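Local coordinates for proton-dependent oligopeptide transporter family protein (Xanthomonas campestris, PDB 6EI3) that probably carries short peptides across the membrane together with protons, as a major facilitator superfamily transporter of the POT family, at residues 373-377 with 405-409. Residue numbers count along the deposited sequence, not the author numbering.
Sequences FSGVA and LLTFG. With 78M ((2S)-2,3-dihydroxypropyl(7Z)-pentadec-7-enoate), chain F.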
ATOM      1  N   PHE A 373       2.422 -17.676   2.824  1.00 30.70           N
ATOM      2  CA  PHE A 373       1.641 -17.613   4.062  1.00 31.11           C
ATOM      3  C   PHE A 373       0.382 -16.764   3.939  1.00 32.06           C
ATOM      4  O   PHE A 373      -0.630 -17.113   4.551  1.00 30.91           O
ATOM      5  CB  PHE A 373       2.484 -17.180   5.264  1.00 34.36           C
ATOM      6  CG  PHE A 373       3.119 -18.359   5.965  1.00 38.50           C
ATOM      7  CD1 PHE A 373       2.383 -19.141   6.852  1.00 42.82           C
ATOM      8  CD2 PHE A 373       4.445 -18.696   5.732  1.00 42.00           C
ATOM      9  CE1 PHE A 373       2.967 -20.242   7.491  1.00 44.64           C
ATOM     10  CE2 PHE A 373       5.033 -19.783   6.386  1.00 46.53           C
ATOM     11  CZ  PHE A 373       4.287 -20.555   7.253  1.00 44.99           C
ATOM     12  N   SER A 374       0.406 -15.705   3.096  1.00 27.90           N
ATOM     13  CA  SER A 374      -0.784 -14.889   2.852  1.00 27.26           C
ATOM     14  C   SER A 374      -1.814 -15.776   2.088  1.00 30.63           C
ATOM     15  O   SER A 374      -3.006 -15.694   2.361  1.00 30.73           O
ATOM     16  CB  SER A 374      -0.440 -13.596   2.111  1.00 29.26           C
ATOM     17  OG  SER A 374      -0.333 -13.756   0.700  1.00 37.93           O
ATOM     18  N   GLY A 375      -1.322 -16.676   1.239  1.00 25.94           N
ATOM     19  CA  GLY A 375      -2.151 -17.657   0.535  1.00 26.16           C
ATOM     20  C   GLY A 375      -2.799 -18.627   1.514  1.00 29.93           C
ATOM     21  O   GLY A 375      -4.001 -18.884   1.432  1.00 30.21           O
ATOM     22  N   VAL A 376      -2.021 -19.109   2.496  1.00 26.22           N
ATOM     23  CA  VAL A 376      -2.488 -20.024   3.555  1.00 27.11           C
ATOM     24  C   VAL A 376      -3.581 -19.340   4.402  1.00 30.71           C
ATOM     25  O   VAL A 376      -4.576 -19.979   4.732  1.00 31.59           O
ATOM     26  CB  VAL A 376      -1.304 -20.587   4.407  1.00 31.93           C
ATOM     27  CG1 VAL A 376      -1.791 -21.550   5.501  1.00 32.42           C
ATOM     28  CG2 VAL A 376      -0.280 -21.289   3.517  1.00 32.35           C
ATOM     29  N   ALA A 377      -3.423 -18.029   4.689  1.00 26.75           N
ATOM     30  CA  ALA A 377      -4.393 -17.220   5.438  1.00 25.58           C
ATOM     31  C   ALA A 377      -5.730 -17.228   4.706  1.00 30.76           C
ATOM     32  O   ALA A 377      -6.777 -17.389   5.332  1.00 30.91           O
ATOM     33  CB  ALA A 377      -3.892 -15.787   5.575  1.00 25.07           C
ATOM     34  N   LEU A 405      -1.874 -15.882  10.336  1.00 28.29           N
ATOM     35  CA  LEU A 405      -1.220 -16.341   9.117  1.00 27.37           C
ATOM     36  C   LEU A 405      -0.852 -15.174   8.216  1.00 28.90           C
ATOM     37  O   LEU A 405       0.306 -15.076   7.799  1.00 26.24           O
ATOM     38  CB  LEU A 405      -2.096 -17.369   8.371  1.00 27.44           C
ATOM     39  CG  LEU A 405      -2.294 -18.722   9.082  1.00 32.95           C
ATOM     40  CD1 LEU A 405      -3.518 -19.431   8.562  1.00 32.48           C
ATOM     41  CD2 LEU A 405      -1.032 -19.624   8.969  1.00 36.77           C
ATOM     42  N   LEU A 406      -1.820 -14.254   7.976  1.00 26.56           N
ATOM     43  CA  LEU A 406      -1.609 -13.083   7.111  1.00 25.61           C
ATOM     44  C   LEU A 406      -0.556 -12.098   7.655  1.00 25.77           C
ATOM     45  O   LEU A 406       0.237 -11.579   6.871  1.00 23.04           O
ATOM     46  CB  LEU A 406      -2.935 -12.367   6.798  1.00 25.02           C
ATOM     47  CG  LEU A 406      -2.856 -11.085   5.938  1.00 29.09           C
ATOM     48  CD1 LEU A 406      -2.402 -11.382   4.488  1.00 28.29           C
ATOM     49  CD2 LEU A 406      -4.164 -10.337   5.962  1.00 29.56           C
ATOM     50  N   THR A 407      -0.588 -11.823   8.980  1.00 22.48           N
ATOM     51  CA  THR A 407       0.352 -10.917   9.632  1.00 22.85           C
ATOM     52  C   THR A 407       1.747 -11.524   9.647  1.00 28.22           C
ATOM     53  O   THR A 407       2.732 -10.785   9.489  1.00 27.25           O
ATOM     54  CB  THR A 407      -0.148 -10.460  11.001  1.00 27.99           C
ATOM     55  OG1 THR A 407      -1.473  -9.949  10.813  1.00 26.98           O
ATOM     56  CG2 THR A 407       0.738  -9.348  11.584  1.00 26.26           C
ATOM     57  N   PHE A 408       1.824 -12.875   9.784  1.00 25.55           N
ATOM     58  CA  PHE A 408       3.097 -13.594   9.685  1.00 26.38           C
ATOM     59  C   PHE A 408       3.652 -13.368   8.266  1.00 31.03           C
ATOM     60  O   PHE A 408       4.816 -12.981   8.120  1.00 31.69           O
ATOM     61  CB  PHE A 408       2.943 -15.101  10.001  1.00 28.66           C
ATOM     62  CG  PHE A 408       4.251 -15.862  10.071  1.00 30.99           C
ATOM     63  CD1 PHE A 408       5.245 -15.495  10.977  1.00 34.33           C
ATOM     64  CD2 PHE A 408       4.460 -16.990   9.285  1.00 33.82           C
ATOM     65  CE1 PHE A 408       6.444 -16.221  11.064  1.00 35.58           C
ATOM     66  CE2 PHE A 408       5.663 -17.707   9.365  1.00 36.70           C
ATOM     67  CZ  PHE A 408       6.640 -17.320  10.253  1.00 34.65           C
ATOM     68  N   GLY A 409       2.791 -13.505   7.255  1.00 27.84           N
ATOM     69  CA  GLY A 409       3.173 -13.249   5.871  1.00 27.28           C
ATOM     70  C   GLY A 409       3.659 -11.823   5.672  1.00 29.97           C
ATOM     71  O   GLY A 409       4.715 -11.607   5.075  1.00 30.38           O
TER
HETATM   72  O21 78M F 605     -17.330 -25.940  12.568  1.00 91.69           O
HETATM   73  C20 78M F 605     -16.550 -25.700  11.406  1.00 90.09           C
HETATM   74  C18 78M F 605     -15.174 -26.305  11.554  1.00 89.53           C
HETATM   75  O19 78M F 605     -14.470 -25.693  12.637  1.00 89.14           O
HETATM   76  C17 78M F 605     -14.365 -26.273  10.274  1.00 88.30           C
HETATM   77  O2  78M F 605     -13.820 -24.948  10.056  1.00 85.21           O
HETATM   78  C1  78M F 605     -12.522 -24.753  10.325  1.00 84.15           C
HETATM   79  O1  78M F 605     -11.859 -25.495  11.004  1.00 88.10           O
HETATM   80  C2  78M F 605     -12.005 -23.509   9.661  1.00 78.33           C
HETATM   81  C3  78M F 605     -10.550 -23.191   9.996  1.00 74.24           C
HETATM   82  C4  78M F 605      -9.642 -23.140   8.779  1.00 71.25           C
HETATM   83  C5  78M F 605      -8.829 -24.398   8.517  1.00 69.73           C
HETATM   84  C6  78M F 605      -8.066 -24.363   7.192  1.00 68.18           C
HETATM   85  C7  78M F 605      -6.580 -24.431   7.351  1.00 67.48           C
HETATM   86  C8  78M F 605      -5.756 -23.408   7.507  1.00 66.83           C
HETATM   87  C9  78M F 605      -4.266 -23.472   7.665  1.00 67.28           C
HETATM   88  C10 78M F 605      -3.809 -24.132   8.973  1.00 69.39           C
HETATM   89  C11 78M F 605      -2.387 -24.677   8.937  1.00 71.76           C
HETATM   90  C12 78M F 605      -1.300 -23.662   9.255  1.00 71.98           C
HETATM   91  C13 78M F 605       0.100 -24.139   8.915  1.00 73.28           C
HETATM   92  C15 78M F 605       2.579 -23.677   8.954  1.00 75.61           C
HETATM   93  C14 78M F 605       1.201 -23.180   9.329  1.00 73.81           C
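Where small residues line a helix interface, two transmembrane helices can pack closely, as segments 373-377 of helix 363-389 and 405-409 of helix 400-424 do: the axes of these segments approach to 7.5 Å and run antiparallel at 166°. The ring of Phe373 takes the edge of Phe408 on one face, a T-shaped stack with centroids 4.9 Å apart and planes at 86°, and its CE1 lies 3.8 Å from C15, the chain end of the monoacylglycerol 78M; its CB rests 4.0 Å from Gly409 CA, where the other helix has no side chain to intervene. Ser374 lays CB against Leu406 CD1 at 3.8 Å and turns its hydroxyl back to Ile371 O. Such a pairing of consecutive helices is a recurrent element of the all-helical major facilitator fold. Val376 CG1 meets Leu405 CD2 at 4.0 Å and, facing lipid, 78M C9 at 3.8 Å. Ala377, with only a methyl, lets the backbones close in, CB lying 3.5 Å from Leu406 N and 3.7 Å from Leu405 CB.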